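Local coordinates for arginase 1, mitochondrial (Arabidopsis thaliana, PDB 6VSU), which hydrolyses L-arginine to urea and L-ornithine with two manganese ions per subunit, and also converts agmatine to putrescine, at residues E[169-174]-E[184-189]; E[165-170]-E[199-204]; E[51-56]-E[112-117]. One frame throughout, in Å; residues are numbered along the deposited sequence.

Contact 1: residues E[169-174]-E[184-189]; sequences IYDCFE and FARIME. With ORN (L-ornithine), chain B.
Arg186, on helix 183-189, reaches across to Asp171 in the loop that follows strand 158-163 of the arginase α/β fold, forming a salt-bridge network with Glu189. Its CB points neither toward the loop nor away from it, and CG, beside the backbone N, starts a chain whose bends at chi2 (-68°) and chi3 (82°) bring the guanidinium round to the loop. Arg186 NE gives its hydrogen to Glu189 OE1 at 2.9 Å, while Arg186 NH2 reaches Glu189 OE2 at the same distance, a side-on pairing. Asp171 O is met end-on, 2.7 Å from Arg186 NH1 and 2.8 Å from Arg186 NH2, and lies in the guanidinium plane; NH1 has a second acceptor in Lys177 O. On the apolar side, Ile169 CG1 packs on the Phe184-Ala185 backbone and on Ala185 CB. Alanine suits its place because its small methyl lets the loop come close, with Ala185 CB 3.5 Å from Tyr170 O. At the tip of Tyr170, OH donates to ornithine O. On the outer side, Asp171 OD1 makes a long salt bridge to Arg186 NH2, and one water donates both to that OD1, at 2.8 Å, and to Glu189 OE2, at 2.7 Å.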
loop_
_atom_site.group_PDB
_atom_site.type_symbol
_atom_site.label_atom_id
_atom_site.label_comp_id
_atom_site.label_asym_id
_atom_site.label_seq_id
_atom_site.Cartn_x
_atom_site.Cartn_y
_atom_site.Cartn_z
ATOM N N ILE E 169 14.096 -26.770 -14.263
ATOM C CA ILE E 169 14.868 -27.891 -14.841
ATOM C C ILE E 169 15.020 -27.745 -16.350
ATOM O O ILE E 169 15.425 -28.743 -17.039
ATOM C CB ILE E 169 14.179 -29.159 -14.363
ATOM C CG1 ILE E 169 15.213 -30.263 -14.262
ATOM C CG2 ILE E 169 12.981 -29.560 -15.205
ATOM C CD1 ILE E 169 14.651 -31.509 -13.616
ATOM N N TYR E 170 14.760 -26.544 -16.865
ATOM C CA TYR E 170 15.084 -26.181 -18.252
ATOM C C TYR E 170 16.606 -26.356 -18.401
ATOM O O TYR E 170 17.381 -26.118 -17.489
ATOM C CB TYR E 170 14.761 -24.725 -18.579
ATOM C CG TYR E 170 13.322 -24.289 -18.575
ATOM C CD1 TYR E 170 12.558 -24.375 -19.725
ATOM C CD2 TYR E 170 12.752 -23.690 -17.466
ATOM C CE1 TYR E 170 11.262 -23.885 -19.786
ATOM C CE2 TYR E 170 11.444 -23.231 -17.502
ATOM C CZ TYR E 170 10.686 -23.318 -18.659
ATOM O OH TYR E 170 9.388 -22.854 -18.738
ATOM N N ASP E 171 16.991 -26.853 -19.550
ATOM C CA ASP E 171 18.400 -27.035 -19.918
ATOM C C ASP E 171 19.143 -25.699 -19.754
ATOM O O ASP E 171 20.231 -25.672 -19.145
ATOM C CB ASP E 171 18.488 -27.579 -21.341
ATOM C CG ASP E 171 19.933 -27.709 -21.754
ATOM O OD1 ASP E 171 20.699 -28.330 -20.989
ATOM O OD2 ASP E 171 20.285 -27.096 -22.751
ATOM N N CYS E 172 18.593 -24.630 -20.309
ATOM C CA CYS E 172 19.313 -23.341 -20.463
ATOM C C CYS E 172 18.304 -22.211 -20.701
ATOM O O CYS E 172 18.203 -21.777 -21.871
ATOM C CB CYS E 172 20.251 -23.402 -21.665
ATOM S SG CYS E 172 21.533 -22.143 -21.532
ATOM N N PHE E 173 17.560 -21.833 -19.657
ATOM C CA PHE E 173 16.504 -20.795 -19.727
ATOM C C PHE E 173 17.090 -19.470 -20.221
ATOM O O PHE E 173 17.962 -18.891 -19.570
ATOM C CB PHE E 173 15.836 -20.573 -18.377
ATOM C CG PHE E 173 14.479 -19.950 -18.538
ATOM C CD1 PHE E 173 13.458 -20.667 -19.154
ATOM C CD2 PHE E 173 14.242 -18.643 -18.132
ATOM C CE1 PHE E 173 12.205 -20.090 -19.345
ATOM C CE2 PHE E 173 12.994 -18.063 -18.351
ATOM C CZ PHE E 173 11.984 -18.775 -18.977
ATOM N N GLU E 174 16.654 -19.065 -21.406
ATOM C CA GLU E 174 17.020 -17.810 -22.091
ATOM C C GLU E 174 18.533 -17.713 -22.307
ATOM O O GLU E 174 19.052 -16.597 -22.280
ATOM C CB GLU E 174 16.386 -16.660 -21.304
ATOM C CG GLU E 174 14.864 -16.569 -21.478
ATOM C CD GLU E 174 14.110 -15.596 -20.553
ATOM O OE1 GLU E 174 13.074 -14.996 -21.001
ATOM O OE2 GLU E 174 14.535 -15.426 -19.388
ATOM N N PHE E 184 18.172 -27.048 -11.146
ATOM C CA PHE E 184 17.951 -28.492 -10.833
ATOM C C PHE E 184 18.381 -29.353 -12.029
ATOM O O PHE E 184 18.750 -30.479 -11.828
ATOM C CB PHE E 184 16.527 -28.707 -10.317
ATOM C CG PHE E 184 16.422 -28.212 -8.906
ATOM C CD1 PHE E 184 16.206 -26.877 -8.659
ATOM C CD2 PHE E 184 16.660 -29.064 -7.836
ATOM C CE1 PHE E 184 16.214 -26.400 -7.356
ATOM C CE2 PHE E 184 16.679 -28.595 -6.537
ATOM C CZ PHE E 184 16.454 -27.255 -6.311
ATOM N N ALA E 185 18.434 -28.803 -13.232
ATOM C CA ALA E 185 19.096 -29.451 -14.372
ATOM C C ALA E 185 20.603 -29.491 -14.086
ATOM O O ALA E 185 21.218 -30.564 -14.148
ATOM C CB ALA E 185 18.737 -28.741 -15.663
ATOM N N ARG E 186 21.186 -28.386 -13.671
ATOM C CA ARG E 186 22.616 -28.383 -13.307
ATOM C C ARG E 186 22.862 -29.466 -12.248
ATOM O O ARG E 186 23.858 -30.211 -12.366
ATOM C CB ARG E 186 23.100 -27.010 -12.838
ATOM C CG ARG E 186 22.997 -25.903 -13.888
ATOM C CD ARG E 186 23.907 -26.002 -15.102
ATOM N NE ARG E 186 23.346 -26.897 -16.103
ATOM C CZ ARG E 186 22.408 -26.544 -17.006
ATOM N NH1 ARG E 186 21.916 -25.303 -17.033
ATOM N NH2 ARG E 186 21.937 -27.448 -17.858
ATOM N N ILE E 187 22.021 -29.539 -11.234
ATOM C CA ILE E 187 22.237 -30.484 -10.108
ATOM C C ILE E 187 22.103 -31.936 -10.621
ATOM O O ILE E 187 22.916 -32.788 -10.211
ATOM C CB ILE E 187 21.273 -30.151 -8.950
ATOM C CG1 ILE E 187 21.684 -28.908 -8.160
ATOM C CG2 ILE E 187 21.112 -31.341 -8.025
ATOM C CD1 ILE E 187 20.574 -28.424 -7.214
ATOM N N MET E 188 21.098 -32.236 -11.446
ATOM C CA MET E 188 20.887 -33.632 -11.883
ATOM C C MET E 188 22.013 -34.000 -12.864
ATOM O O MET E 188 22.478 -35.137 -12.778
ATOM C CB MET E 188 19.493 -33.870 -12.461
ATOM C CG MET E 188 18.324 -33.744 -11.465
ATOM S SD MET E 188 18.536 -34.575 -9.839
ATOM C CE MET E 188 18.217 -36.241 -10.405
ATOM N N GLU E 189 22.536 -33.089 -13.695
ATOM C CA GLU E 189 23.678 -33.386 -14.614
ATOM C C GLU E 189 24.962 -33.725 -13.816
ATOM O O GLU E 189 25.795 -34.478 -14.318
ATOM C CB GLU E 189 24.045 -32.201 -15.493
ATOM C CG GLU E 189 23.067 -31.973 -16.603
ATOM C CD GLU E 189 23.050 -30.548 -17.156
ATOM O OE1 GLU E 189 23.868 -29.709 -16.726
ATOM O OE2 GLU E 189 22.248 -30.302 -18.072
HETATM N N ORN B . 8.542 -18.223 -16.568
HETATM C CA ORN B . 9.448 -19.142 -15.835
HETATM C CB ORN B . 9.365 -18.866 -14.335
HETATM C CG ORN B . 10.539 -19.394 -13.529
HETATM C CD ORN B . 10.415 -19.076 -12.050
HETATM N NE ORN B . 11.247 -19.888 -11.165
HETATM C C ORN B . 9.063 -20.598 -16.124
HETATM O O ORN B . 8.389 -20.827 -17.130
HETATM O OXT ORN B . 9.464 -21.446 -15.330
HETATM O O HOH W 1 19.786 -30.386 -19.252
HETATM O O HOH W 2 23.254 -29.318 -21.196
#

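Contact 2: residues E[165-170]-E[199-204]; sequences AHPDIY and VGIRSI. With MN (manganese (II) ion), chain C; MN (manganese (II) ion), chain D; ORN (L-ornithine), chain B.
Ala165 O receives two backbone N-H groups from the turn at 199-204: Arg202 N at 2.8 Å, with a nearly straight bond (168°), and Ser203 N at 3.0 Å. This double grip ties the loop after strand 158-163 to the end of strand 193-201, beside the manganese site at the C-terminal ends of the parallel strands of the arginase fold. Packing here is tight. Pro167, a rigid ring, meets two isoleucines and a carbonyl along the side it turns to 199-204: its CD lies 3.3 Å from Ser203 O, its CG 3.6 Å from Ile204 CD1, and Ile201 CD1 packs against the His166-Pro167 peptide. The Ala165 methyl sits over one face of the Arg202 guanidinium, which is held by Gly200 O through NH1, by Asp251 O through NH2 and by Glu265 O through NE. A leucine in place of Arg202 would probably leave these three carbonyls without their donor and free the turn to shift against Ala165.

The contact is wholly buried, but its less tightly packed side borders the ligand and metal-bound waters. The His166 ring lies between the Ala165 methyl on one face and ornithine CD, 3.7 Å above the centre of the other; its CG, anti to the carbonyl carbon (chi1 -52°), carries ND1 to a manganese ion that Asp164, Asp249 and Asp251 also bind. Ser203 CB comes obliquely against this ring, 3.5 Å from His166 CD2. Asp168 OD2 binds the second manganese at 1.9 Å, and Asp168 OD1 accepts a hydrogen from the water that bridges the two ions. A metal-bridging water held by a carboxylate beside the product amine is consistent with the ureohydrolase mechanism, in which such a water, activated by both metals, attacks the guanidinium carbon.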
loop_
_atom_site.group_PDB
_atom_site.type_symbol
_atom_site.label_atom_id
_atom_site.label_comp_id
_atom_site.label_asym_id
_atom_site.label_seq_id
_atom_site.Cartn_x
_atom_site.Cartn_y
_atom_site.Cartn_z
ATOM N N ALA E 165 6.707 -23.931 -6.858
ATOM C CA ALA E 165 5.671 -23.889 -7.915
ATOM C C ALA E 165 6.242 -24.409 -9.277
ATOM O O ALA E 165 5.454 -24.816 -10.133
ATOM C CB ALA E 165 5.091 -22.481 -8.028
ATOM N N HIS E 166 7.563 -24.345 -9.469
ATOM C CA HIS E 166 8.306 -24.477 -10.745
ATOM C C HIS E 166 9.330 -25.584 -10.604
ATOM O O HIS E 166 9.989 -25.640 -9.584
ATOM C CB HIS E 166 9.051 -23.158 -11.069
ATOM C CG HIS E 166 8.158 -21.955 -11.023
ATOM N ND1 HIS E 166 8.063 -21.135 -9.875
ATOM C CD2 HIS E 166 7.268 -21.491 -11.939
ATOM C CE1 HIS E 166 7.155 -20.239 -10.114
ATOM N NE2 HIS E 166 6.654 -20.423 -11.373
ATOM N N PRO E 167 9.554 -26.464 -11.600
ATOM C CA PRO E 167 10.582 -27.512 -11.479
ATOM C C PRO E 167 12.030 -27.037 -11.647
ATOM O O PRO E 167 12.911 -27.736 -11.288
ATOM C CB PRO E 167 10.197 -28.524 -12.564
ATOM C CG PRO E 167 9.317 -27.768 -13.488
ATOM C CD PRO E 167 8.666 -26.630 -12.745
ATOM N N ASP E 168 12.227 -25.848 -12.217
ATOM C CA ASP E 168 13.554 -25.216 -12.454
ATOM C C ASP E 168 14.524 -26.166 -13.176
ATOM O O ASP E 168 15.699 -26.300 -12.777
ATOM C CB ASP E 168 14.076 -24.668 -11.131
ATOM C CG ASP E 168 13.200 -23.537 -10.625
ATOM O OD1 ASP E 168 12.457 -22.967 -11.437
ATOM O OD2 ASP E 168 13.285 -23.234 -9.439
ATOM N N ILE E 169 14.096 -26.770 -14.263
ATOM C CA ILE E 169 14.868 -27.891 -14.841
ATOM C C ILE E 169 15.020 -27.745 -16.350
ATOM O O ILE E 169 15.425 -28.743 -17.039
ATOM C CB ILE E 169 14.179 -29.159 -14.363
ATOM C CG1 ILE E 169 15.213 -30.263 -14.262
ATOM C CG2 ILE E 169 12.981 -29.560 -15.205
ATOM C CD1 ILE E 169 14.651 -31.509 -13.616
ATOM N N TYR E 170 14.760 -26.544 -16.865
ATOM C CA TYR E 170 15.084 -26.181 -18.252
ATOM C C TYR E 170 16.606 -26.356 -18.401
ATOM O O TYR E 170 17.381 -26.118 -17.489
ATOM C CB TYR E 170 14.761 -24.725 -18.579
ATOM C CG TYR E 170 13.322 -24.289 -18.575
ATOM C CD1 TYR E 170 12.558 -24.375 -19.725
ATOM C CD2 TYR E 170 12.752 -23.690 -17.466
ATOM C CE1 TYR E 170 11.262 -23.885 -19.786
ATOM C CE2 TYR E 170 11.444 -23.231 -17.502
ATOM C CZ TYR E 170 10.686 -23.318 -18.659
ATOM O OH TYR E 170 9.388 -22.854 -18.738
ATOM N N VAL E 199 7.838 -30.854 -5.070
ATOM C CA VAL E 199 6.514 -30.765 -4.417
ATOM C C VAL E 199 5.984 -29.339 -4.526
ATOM O O VAL E 199 6.710 -28.410 -4.199
ATOM C CB VAL E 199 6.606 -31.215 -2.949
ATOM C CG1 VAL E 199 5.218 -31.149 -2.322
ATOM C CG2 VAL E 199 7.205 -32.608 -2.885
ATOM N N GLY E 200 4.713 -29.229 -4.885
ATOM C CA GLY E 200 3.987 -27.962 -5.056
ATOM C C GLY E 200 4.012 -27.437 -6.455
ATOM O O GLY E 200 3.555 -26.313 -6.654
ATOM N N ILE E 201 4.411 -28.263 -7.412
ATOM C CA ILE E 201 4.610 -27.840 -8.829
ATOM C C ILE E 201 3.247 -27.449 -9.411
ATOM O O ILE E 201 2.329 -28.262 -9.333
ATOM C CB ILE E 201 5.242 -28.959 -9.659
ATOM C CG1 ILE E 201 6.627 -29.372 -9.173
ATOM C CG2 ILE E 201 5.261 -28.544 -11.097
ATOM C CD1 ILE E 201 7.645 -28.261 -9.248
ATOM N N ARG E 202 3.128 -26.288 -10.037
ATOM C CA ARG E 202 1.860 -25.939 -10.724
ATOM C C ARG E 202 2.119 -25.032 -11.924
ATOM O O ARG E 202 1.153 -24.486 -12.477
ATOM C CB ARG E 202 0.917 -25.317 -9.703
ATOM C CG ARG E 202 1.584 -24.237 -8.867
ATOM C CD ARG E 202 0.685 -23.788 -7.767
ATOM N NE ARG E 202 1.136 -22.594 -7.132
ATOM C CZ ARG E 202 2.023 -22.511 -6.157
ATOM N NH1 ARG E 202 2.672 -23.568 -5.726
ATOM N NH2 ARG E 202 2.283 -21.325 -5.618
ATOM N N SER E 203 3.380 -24.853 -12.300
ATOM C CA SER E 203 3.787 -24.130 -13.516
ATOM C C SER E 203 4.883 -24.962 -14.171
ATOM O O SER E 203 6.051 -24.930 -13.723
ATOM C CB SER E 203 4.236 -22.700 -13.206
ATOM O OG SER E 203 4.735 -22.060 -14.385
ATOM N N ILE E 204 4.512 -25.720 -15.194
ATOM C CA ILE E 204 5.454 -26.640 -15.866
ATOM C C ILE E 204 4.959 -26.839 -17.288
ATOM O O ILE E 204 3.712 -26.789 -17.539
ATOM C CB ILE E 204 5.564 -27.947 -15.052
ATOM C CG1 ILE E 204 6.529 -28.948 -15.691
ATOM C CG2 ILE E 204 4.213 -28.595 -14.830
ATOM C CD1 ILE E 204 6.893 -30.061 -14.760
HETATM MN MN MN C . 9.392 -21.088 -8.059
HETATM MN MN MN D . 12.486 -22.083 -8.098
HETATM N N ORN B . 8.542 -18.223 -16.568
HETATM C CA ORN B . 9.448 -19.142 -15.835
HETATM C CB ORN B . 9.365 -18.866 -14.335
HETATM C CG ORN B . 10.539 -19.394 -13.529
HETATM C CD ORN B . 10.415 -19.076 -12.050
HETATM N NE ORN B . 11.247 -19.888 -11.165
HETATM C C ORN B . 9.063 -20.598 -16.124
HETATM O O ORN B . 8.389 -20.827 -17.130
HETATM O OXT ORN B . 9.464 -21.446 -15.330
HETATM O O HOH W 3 10.971 -21.491 -9.476
HETATM O O HOH W 4 13.217 -20.401 -9.689
#

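Contact 3: residues E[51-56]-E[112-117]; sequences LGHNSS and DRLMNV
Leu51, His53 and Asn54 meet Leu114 and Met115 in a small, buried contact of side-chain tips, between the loop after strand 43-48 and helix 111-126 on the flank of the parallel sheet of this arginase α/β fold. The backbones stay well apart, with the nearest CA atoms, those of Leu51 and Leu114, 10.0 Å from each other, and the side chains reach out to span the distance. The loop bends through a type I beta turn from Gly52 to Ser55, which places Leu51 before it and His53 and Asn54 at its two central positions.

Leu114 and Met115 share the bridging from the helix. Leu114 CG is anti to the backbone N (chi1 173°), which turns the branch toward the loop, with Leu114 CD2 3.8 Å from Leu51 CD1 and 3.6 Å from His53 CE1. It meets the imidazole at its edge, near the ring plane, leaving the neighbouring NE2 to bond to Asp111 OD1 just before the helix segment. A histidine suits this place because it offers carbon to leucine and nitrogen to a carboxylate with the same ring. Leu114 also packs on Ile104 and Arg105 of helix 101-106, while Met115 touches Ser141 and Pro145.

Asn54 is a polar residue in this buried setting, and its amide is used at both ends: OD1 accepts from ND2 of Asn176, which probably binds substrate as in related enzymes, and ND2 bonds to Ser141 OG. Met115 is a flexible unbranched chain; bent at chi2 (-46°) and chi3, it brings its SD to 4.3 Å from Leu51 CD1, and its terminal CE comes tip to tip with Asn54 ND2 at 3.7 Å.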
loop_
_atom_site.group_PDB
_atom_site.type_symbol
_atom_site.label_atom_id
_atom_site.label_comp_id
_atom_site.label_asym_id
_atom_site.label_seq_id
_atom_site.Cartn_x
_atom_site.Cartn_y
_atom_site.Cartn_z
ATOM N N LEU E 51 21.920 -12.762 -4.094
ATOM C CA LEU E 51 22.117 -12.899 -5.552
ATOM C C LEU E 51 20.744 -12.900 -6.191
ATOM O O LEU E 51 19.919 -13.742 -5.850
ATOM C CB LEU E 51 22.892 -14.196 -5.812
ATOM C CG LEU E 51 23.378 -14.376 -7.227
ATOM C CD1 LEU E 51 24.603 -15.256 -7.245
ATOM C CD2 LEU E 51 22.283 -14.942 -8.117
ATOM N N GLY E 52 20.499 -12.049 -7.164
ATOM C CA GLY E 52 19.220 -12.092 -7.917
ATOM C C GLY E 52 19.380 -11.950 -9.423
ATOM O O GLY E 52 18.343 -11.855 -10.078
ATOM N N HIS E 53 20.592 -11.879 -9.968
ATOM C CA HIS E 53 20.770 -11.514 -11.397
ATOM C C HIS E 53 20.533 -12.722 -12.334
ATOM O O HIS E 53 20.595 -12.555 -13.560
ATOM C CB HIS E 53 22.109 -10.841 -11.644
ATOM C CG HIS E 53 23.279 -11.747 -11.473
ATOM N ND1 HIS E 53 23.775 -12.078 -10.223
ATOM C CD2 HIS E 53 24.054 -12.391 -12.392
ATOM C CE1 HIS E 53 24.825 -12.888 -10.383
ATOM N NE2 HIS E 53 25.009 -13.093 -11.718
ATOM N N ASN E 54 20.286 -13.899 -11.805
ATOM C CA ASN E 54 19.934 -15.117 -12.592
ATOM C C ASN E 54 18.408 -15.271 -12.713
ATOM O O ASN E 54 17.983 -16.245 -13.387
ATOM C CB ASN E 54 20.617 -16.332 -11.986
ATOM C CG ASN E 54 22.090 -16.299 -12.290
ATOM O OD1 ASN E 54 22.467 -15.914 -13.407
ATOM N ND2 ASN E 54 22.909 -16.641 -11.314
ATOM N N SER E 55 17.639 -14.342 -12.115
ATOM C CA SER E 55 16.162 -14.258 -12.160
ATOM C C SER E 55 15.719 -13.919 -13.578
ATOM O O SER E 55 16.376 -13.196 -14.241
ATOM C CB SER E 55 15.647 -13.222 -11.166
ATOM O OG SER E 55 16.017 -13.580 -9.860
ATOM N N SER E 56 14.584 -14.411 -13.994
ATOM C CA SER E 56 14.055 -14.188 -15.362
ATOM C C SER E 56 13.068 -13.028 -15.356
ATOM O O SER E 56 12.751 -12.603 -16.414
ATOM C CB SER E 56 13.378 -15.441 -15.897
ATOM O OG SER E 56 12.393 -15.917 -14.962
ATOM N N ASP E 112 30.794 -18.303 -13.511
ATOM C CA ASP E 112 31.378 -19.608 -13.113
ATOM C C ASP E 112 32.166 -19.358 -11.830
ATOM O O ASP E 112 31.989 -20.094 -10.861
ATOM C CB ASP E 112 32.331 -20.142 -14.169
ATOM C CG ASP E 112 31.700 -20.629 -15.452
ATOM O OD1 ASP E 112 30.619 -21.216 -15.443
ATOM O OD2 ASP E 112 32.367 -20.479 -16.450
ATOM N N ARG E 113 33.008 -18.337 -11.847
ATOM C CA ARG E 113 33.834 -17.952 -10.684
ATOM C C ARG E 113 32.936 -17.530 -9.526
ATOM O O ARG E 113 33.234 -17.924 -8.403
ATOM C CB ARG E 113 34.827 -16.869 -11.081
ATOM C CG ARG E 113 36.077 -17.455 -11.706
ATOM C CD ARG E 113 36.665 -16.570 -12.787
ATOM N NE ARG E 113 37.234 -15.311 -12.318
ATOM C CZ ARG E 113 38.190 -15.222 -11.422
ATOM N NH1 ARG E 113 38.654 -14.033 -11.045
ATOM N NH2 ARG E 113 38.672 -16.336 -10.883
ATOM N N LEU E 114 31.861 -16.803 -9.791
ATOM C CA LEU E 114 30.979 -16.387 -8.679
ATOM C C LEU E 114 30.330 -17.624 -8.072
ATOM O O LEU E 114 30.300 -17.726 -6.819
ATOM C CB LEU E 114 29.947 -15.383 -9.176
ATOM C CG LEU E 114 28.871 -15.010 -8.176
ATOM C CD1 LEU E 114 29.515 -14.399 -6.950
ATOM C CD2 LEU E 114 27.859 -14.063 -8.804
ATOM N N MET E 115 29.841 -18.563 -8.876
ATOM C CA MET E 115 29.165 -19.730 -8.273
ATOM C C MET E 115 30.203 -20.568 -7.506
ATOM O O MET E 115 29.841 -21.177 -6.474
ATOM C CB MET E 115 28.434 -20.561 -9.330
ATOM C CG MET E 115 27.289 -19.802 -10.016
ATOM S SD MET E 115 26.182 -18.885 -8.899
ATOM C CE MET E 115 24.567 -19.372 -9.507
ATOM N N ASN E 116 31.430 -20.643 -7.982
ATOM C CA ASN E 116 32.527 -21.349 -7.263
ATOM C C ASN E 116 32.761 -20.688 -5.889
ATOM O O ASN E 116 33.053 -21.378 -4.937
ATOM C CB ASN E 116 33.823 -21.345 -8.072
ATOM C CG ASN E 116 33.765 -22.205 -9.325
ATOM O OD1 ASN E 116 32.813 -22.985 -9.552
ATOM N ND2 ASN E 116 34.772 -22.016 -10.183
ATOM N N VAL E 117 32.626 -19.374 -5.787
ATOM C CA VAL E 117 32.765 -18.672 -4.482
ATOM C C VAL E 117 31.644 -19.126 -3.568
ATOM O O VAL E 117 31.882 -19.409 -2.392
ATOM C CB VAL E 117 32.789 -17.142 -4.635
ATOM C CG1 VAL E 117 32.779 -16.479 -3.285
ATOM C CG2 VAL E 117 34.017 -16.717 -5.433
#

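Contacts 1 and 2 start from the same loop after strand 158-163 and share Ile169 and Tyr170; contact 3 joins an earlier loop to another helix. Contact 2 is wholly buried and metal-linked, built of backbone bonds and apolar packing beside the manganese pair. Contact 1 is mixed: its Ile169 and Phe184 side lies inside, while its charged network reaches the surface. Contact 3 is buried too, but meets by side-chain tips alone. The first two touch where Phe184 N lies 3.1 Å from Asp168 O, probably as a hydrogen bond, and Ser56 of contact 3 packs on Phe173 and Glu174 of contact 1. Contacts 2 and 3 do not touch.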